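PDB 4R81: NADH dehydrogenase from Methanothermobacter marburgensis, which binds flavin mononucleotide in a flavodoxin-like fold and probably catalyses the reduction of quinones by NAD(P)H. Local coordinates for residues A[94-99]-A[158-163]; A[130-135]-A[154-159]. All coordinates share one frame; numbering follows the deposited sequence.

How the interactions relate
Followed from the N terminus, the chain leaves strand 84-90 through the FMN-binding turn and 94-99, enters helix 98-107, and returns through strand 129-135 before helices 140-146 and 148-162. Interaction 1 closes the longer loop, tying 94-99 to helix 148-162. Interaction 2 closes a shorter one, of 18 intervening residues, that lies within it. The two contacts meet on that helix, sharing Gly158 and Asp159, and Leu161 from 158-163 packs on Val132. Together they tie one helix to an inner strand of the five-stranded parallel sheet and to a flavin loop; both also approach the second subunit.

Interaction 1 of 2, residues A[94-99]-A[158-163]; sequences SDCPAK and GDRLLG. With FMN (flavin mononucleotide), chain E.
Arg160, from the C-terminal part of helix 148-162, grips Asp95 in the loop that precedes helix 98-107, and this salt bridge carries the contact. Along 158-163, the wide pi-type turn comes first: Gly158 O accepts a weak bond from Gly163 N. Asp159 faces the dimer partner; its OD2 is hydrogen-bonded to OG of Ser94 of the second subunit, and it touches another FMN. Arg160 comes next, its chain extended from CG to NE so that the guanidinium reaches the Asp95 carboxylate, although the nearest CA atoms across the contact, of Cys96 and Arg160, are 11.7 Å apart. It meets the carboxylate end-on with two nitrogens: NH2 gives a nearly straight bond (167°) to Asp95 OD2 at 2.8 Å, almost in the guanidinium plane, while NH1 reaches Asp95 OD1 at 2.9 Å, more tilted. Both oxygens use syn lone pairs, and the two flat groups are only 25° from coplanar. Arg160 NE bonds to the backbone oxygen of Trp93 of the second subunit, so one side chain joins two flavin loops. With its CG anti to the backbone N (chi1 -167°), Asp95 turns its carboxylate toward the arginine, and OD1 also takes a weak bond from Cys96 N at 2.7 Å. Were an alanine here, the guanidinium would probably lose both bonds and its charge partner within this chain, and Cys96 N its weak grip. Beyond Arg160, Leu161 packs on Phe87 of the sheet, and Gly163 closes the turn where a beta carbon would collide with the backbone oxygen of Asp159. Because Ser94, the residue before Asp95, offers its N to FMN O4 in a weak bond of 3.1 Å, the paired charges help hold the loop that meets the isoalloxazine, and mutual neutralisation probably makes burying both groups tolerable.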
# COMPACT_ATOMS: atom_id res chain seq x y z
N SER A 94 3.72 4.34 5.42
CA SER A 94 4.76 4.40 4.40
C SER A 94 4.31 4.03 2.99
O SER A 94 5.14 3.71 2.15
CB SER A 94 5.99 3.60 4.83
OG SER A 94 6.53 4.14 6.03
N ASP A 95 3.01 4.09 2.73
CA ASP A 95 2.50 3.95 1.37
C ASP A 95 1.17 4.71 1.29
O ASP A 95 0.75 5.34 2.27
CB ASP A 95 2.36 2.46 1.00
CG ASP A 95 2.14 2.22 -0.50
OD1 ASP A 95 2.21 3.16 -1.32
OD2 ASP A 95 1.91 1.04 -0.86
N CYS A 96 0.53 4.68 0.14
CA CYS A 96 -0.72 5.42 0.03
C CYS A 96 -1.87 4.76 0.82
O CYS A 96 -1.78 3.60 1.26
CB CYS A 96 -1.07 5.65 -1.44
SG CYS A 96 -1.23 4.13 -2.31
N PRO A 97 -2.93 5.54 1.07
CA PRO A 97 -4.10 4.98 1.73
C PRO A 97 -4.60 3.77 0.96
O PRO A 97 -4.42 3.71 -0.26
CB PRO A 97 -5.12 6.12 1.61
CG PRO A 97 -4.29 7.34 1.70
CD PRO A 97 -3.06 7.00 0.88
N ALA A 98 -5.19 2.82 1.67
CA ALA A 98 -5.74 1.62 1.05
C ALA A 98 -6.63 1.95 -0.14
O ALA A 98 -6.64 1.21 -1.13
CB ALA A 98 -6.50 0.80 2.07
N LYS A 99 -7.39 3.04 -0.04
CA LYS A 99 -8.30 3.46 -1.12
C LYS A 99 -7.54 3.67 -2.43
O LYS A 99 -8.00 3.24 -3.49
CB LYS A 99 -9.07 4.72 -0.74
CG LYS A 99 -9.91 5.28 -1.88
CD LYS A 99 -11.19 4.47 -2.09
CE LYS A 99 -12.28 4.90 -1.11
NZ LYS A 99 -13.44 3.95 -1.09
N GLY A 158 8.76 4.18 -9.49
CA GLY A 158 9.32 3.11 -10.29
C GLY A 158 8.30 2.13 -10.84
O GLY A 158 8.03 2.12 -12.04
N ASP A 159 7.73 1.32 -9.96
CA ASP A 159 6.84 0.24 -10.39
C ASP A 159 5.49 0.75 -10.88
O ASP A 159 5.02 0.36 -11.95
CB ASP A 159 6.65 -0.76 -9.26
CG ASP A 159 5.86 -1.99 -9.69
OD1 ASP A 159 6.14 -2.52 -10.79
OD2 ASP A 159 4.97 -2.43 -8.93
N ARG A 160 4.86 1.60 -10.09
CA ARG A 160 3.47 1.97 -10.37
C ARG A 160 3.29 3.02 -11.45
O ARG A 160 2.20 3.16 -12.00
CB ARG A 160 2.77 2.41 -9.08
CG ARG A 160 2.52 1.30 -8.10
CD ARG A 160 1.95 1.82 -6.80
NE ARG A 160 2.06 0.84 -5.73
CZ ARG A 160 1.90 1.11 -4.43
NH1 ARG A 160 1.58 2.33 -4.03
NH2 ARG A 160 2.05 0.15 -3.54
N LEU A 161 4.35 3.76 -11.78
CA LEU A 161 4.20 4.84 -12.76
C LEU A 161 5.12 4.66 -13.96
O LEU A 161 4.64 4.37 -15.06
CB LEU A 161 4.37 6.21 -12.09
CG LEU A 161 3.22 6.51 -11.11
CD1 LEU A 161 3.51 7.74 -10.26
CD2 LEU A 161 1.88 6.67 -11.85
N LEU A 162 6.43 4.80 -13.76
CA LEU A 162 7.35 4.51 -14.86
C LEU A 162 7.16 3.08 -15.37
O LEU A 162 7.28 2.82 -16.56
CB LEU A 162 8.81 4.74 -14.43
CG LEU A 162 9.25 6.18 -14.13
CD1 LEU A 162 10.61 6.22 -13.43
CD2 LEU A 162 9.28 7.02 -15.40
N GLY A 163 6.83 2.16 -14.46
CA GLY A 163 6.69 0.76 -14.80
C GLY A 163 5.51 0.42 -15.68
O GLY A 163 5.44 -0.68 -16.25
N1 FMN E . 3.38 10.04 8.60
C2 FMN E . 4.61 9.55 8.19
O2 FMN E . 5.55 10.31 8.04
N3 FMN E . 4.78 8.20 7.95
C4 FMN E . 3.72 7.33 8.12
O4 FMN E . 3.89 6.13 7.89
C4A FMN E . 2.48 7.81 8.53
N5 FMN E . 1.41 6.96 8.71
C5A FMN E . 0.18 7.46 9.10
C6 FMN E . -0.90 6.60 9.27
C7 FMN E . -2.14 7.09 9.67
C7M FMN E . -3.31 6.16 9.84
C8 FMN E . -2.30 8.46 9.91
C8M FMN E . -3.63 9.00 10.35
C9 FMN E . -1.21 9.31 9.75
C9A FMN E . 0.03 8.82 9.34
N10 FMN E . 1.11 9.67 9.17
C10 FMN E . 2.32 9.17 8.76
C1' FMN E . 0.97 11.14 9.39
C2' FMN E . 0.25 11.66 8.14
O2' FMN E . 1.04 11.55 6.97
C3' FMN E . -0.28 13.07 8.36
O3' FMN E . -1.36 12.96 9.27
C4' FMN E . -0.77 13.68 7.05
O4' FMN E . 0.29 13.92 6.15
C5' FMN E . -1.52 14.98 7.28
O5' FMN E . -2.17 15.29 6.07
P FMN E . -3.78 15.24 6.03
O1P FMN E . -4.28 16.36 6.93
O2P FMN E . -4.26 15.46 4.62
O3P FMN E . -4.24 13.91 6.58

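Interaction 2 of 2, residues A[130-135]-A[154-159]. With FMN (flavin mononucleotide), chain E.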
# COMPACT_ATOMS: atom_id res chain seq x y z
N ALA A 130 3.60 12.24 -14.57
CA ALA A 130 2.83 12.03 -13.35
C ALA A 130 3.51 12.78 -12.21
O ALA A 130 4.73 12.74 -12.07
CB ALA A 130 2.73 10.56 -13.02
N VAL A 131 2.69 13.47 -11.41
CA VAL A 131 3.16 14.20 -10.24
C VAL A 131 2.56 13.58 -8.98
O VAL A 131 1.34 13.40 -8.88
CB VAL A 131 2.73 15.68 -10.31
CG1 VAL A 131 3.22 16.44 -9.09
CG2 VAL A 131 3.23 16.32 -11.59
N VAL A 132 3.41 13.25 -8.01
CA VAL A 132 2.92 12.72 -6.74
C VAL A 132 3.15 13.76 -5.65
O VAL A 132 4.27 14.21 -5.44
CB VAL A 132 3.66 11.42 -6.36
CG1 VAL A 132 3.20 10.92 -4.98
CG2 VAL A 132 3.42 10.35 -7.41
N LEU A 133 2.07 14.14 -4.98
CA LEU A 133 2.15 15.09 -3.87
C LEU A 133 1.72 14.35 -2.61
O LEU A 133 0.53 14.12 -2.37
CB LEU A 133 1.27 16.31 -4.12
CG LEU A 133 1.53 17.14 -5.38
CD1 LEU A 133 0.59 18.35 -5.47
CD2 LEU A 133 2.97 17.61 -5.44
N CYS A 134 2.72 13.94 -1.83
CA CYS A 134 2.48 13.10 -0.67
C CYS A 134 2.75 13.86 0.62
O CYS A 134 3.88 14.30 0.88
CB CYS A 134 3.39 11.87 -0.75
SG CYS A 134 3.33 10.80 0.68
N SER A 135 1.72 14.04 1.43
CA SER A 135 1.86 14.74 2.71
C SER A 135 2.27 13.74 3.78
O SER A 135 1.71 12.66 3.87
CB SER A 135 0.54 15.41 3.09
OG SER A 135 0.60 15.92 4.41
N SER A 154 10.92 3.93 -5.28
CA SER A 154 10.98 2.63 -5.97
C SER A 154 9.60 2.07 -6.27
O SER A 154 9.35 1.53 -7.35
CB SER A 154 11.76 1.62 -5.12
OG SER A 154 13.12 1.99 -5.02
N VAL A 155 8.70 2.21 -5.31
CA VAL A 155 7.37 1.62 -5.41
C VAL A 155 6.43 2.47 -6.26
O VAL A 155 5.85 2.00 -7.25
CB VAL A 155 6.79 1.39 -4.01
CG1 VAL A 155 5.33 0.95 -4.08
CG2 VAL A 155 7.62 0.36 -3.27
N MET A 156 6.28 3.74 -5.90
CA MET A 156 5.30 4.60 -6.54
C MET A 156 5.81 5.11 -7.89
O MET A 156 5.16 4.95 -8.92
CB MET A 156 4.95 5.76 -5.62
CG MET A 156 3.76 6.55 -6.04
SD MET A 156 2.23 5.64 -5.82
CE MET A 156 1.08 6.95 -6.18
N LEU A 157 7.00 5.71 -7.89
CA LEU A 157 7.55 6.25 -9.13
C LEU A 157 8.02 5.13 -10.05
O LEU A 157 7.72 5.14 -11.24
CB LEU A 157 8.69 7.24 -8.84
CG LEU A 157 8.30 8.43 -7.96
CD1 LEU A 157 9.45 9.43 -7.84
CD2 LEU A 157 7.07 9.12 -8.53
N GLY A 158 8.76 4.18 -9.49
CA GLY A 158 9.32 3.11 -10.29
C GLY A 158 8.30 2.13 -10.84
O GLY A 158 8.03 2.12 -12.04
N ASP A 159 7.73 1.32 -9.96
CA ASP A 159 6.84 0.24 -10.39
C ASP A 159 5.49 0.75 -10.88
O ASP A 159 5.02 0.36 -11.95
CB ASP A 159 6.65 -0.76 -9.26
CG ASP A 159 5.86 -1.99 -9.69
OD1 ASP A 159 6.14 -2.52 -10.79
OD2 ASP A 159 4.97 -2.43 -8.93
N1 FMN E . 3.38 10.04 8.60
C2 FMN E . 4.61 9.55 8.19
O2 FMN E . 5.55 10.31 8.04
N3 FMN E . 4.78 8.20 7.95
C4 FMN E . 3.72 7.33 8.12
O4 FMN E . 3.89 6.13 7.89
C4A FMN E . 2.48 7.81 8.53
N5 FMN E . 1.41 6.96 8.71
C5A FMN E . 0.18 7.46 9.10
C6 FMN E . -0.90 6.60 9.27
C7 FMN E . -2.14 7.09 9.67
C7M FMN E . -3.31 6.16 9.84
C8 FMN E . -2.30 8.46 9.91
C8M FMN E . -3.63 9.00 10.35
C9 FMN E . -1.21 9.31 9.75
C9A FMN E . 0.03 8.82 9.34
N10 FMN E . 1.11 9.67 9.17
C10 FMN E . 2.32 9.17 8.76
C1' FMN E . 0.97 11.14 9.39
C2' FMN E . 0.25 11.66 8.14
O2' FMN E . 1.04 11.55 6.97
C3' FMN E . -0.28 13.07 8.36
O3' FMN E . -1.36 12.96 9.27
C4' FMN E . -0.77 13.68 7.05
O4' FMN E . 0.29 13.92 6.15
C5' FMN E . -1.52 14.98 7.28
O5' FMN E . -2.17 15.29 6.07
P FMN E . -3.78 15.24 6.03
O1P FMN E . -4.28 16.36 6.93
O2P FMN E . -4.26 15.46 4.62
O3P FMN E . -4.24 13.91 6.58
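Helix segment 154-159 lies against one face of strand 130-135, the closest alpha carbons being the CA of Val132 and the CA of Leu157, 8.3 Å apart, a spacing filled by side chains and too wide for hydrogen bonds between the backbones. One branch of Val132 does the touching. Its CG2 meets Leu157 CD2 at 4.0 Å and Met156 CG at 4.1 Å, so a single methyl is met by two consecutive residues of the helix. With CG2 anti to the carbonyl carbon and CG1 anti to the backbone N (chi1 176°), the valine has its branches spread, and a beta-branched residue suits both the extended strand and this close packing. Met156 points from the helix toward the strand; its chain bends at chi2 (71°) beyond the touching CG, and the flexible side chain also packs on Phe87 and Tyr89 of strand 84-90. Leu157 leaves the helix less directly, yet its forked end brings CD2 over the valine and also packs on Met171 of strand 169-174. Within the helix, Asp159 N bonds to Ser154 O at 3.1 Å, five residues back, in a wide pi-type turn; Gly158 suits it, since a beta carbon there would run into Ser154 O. The strand's opposite face serves another helix: Leu133 packs on Val22 and Phe26 of helix 18-32. This is the helix-on-sheet layer of a flavodoxin-like fold, in the beta-alpha-beta crossover from 129-135 to 169-174. At the strand's C-terminal end, Ser135 OG, in one of its two conformers, is hydrogen-bonded to FMN O4' at 2.7 Å, a compact hydroxyl for the ribityl chain. The side-chain contact between strand and helix is therefore apolar, held by burial of hydrocarbon, while the strand's backbone bonds to neighbouring strands and Ser135 meets FMN.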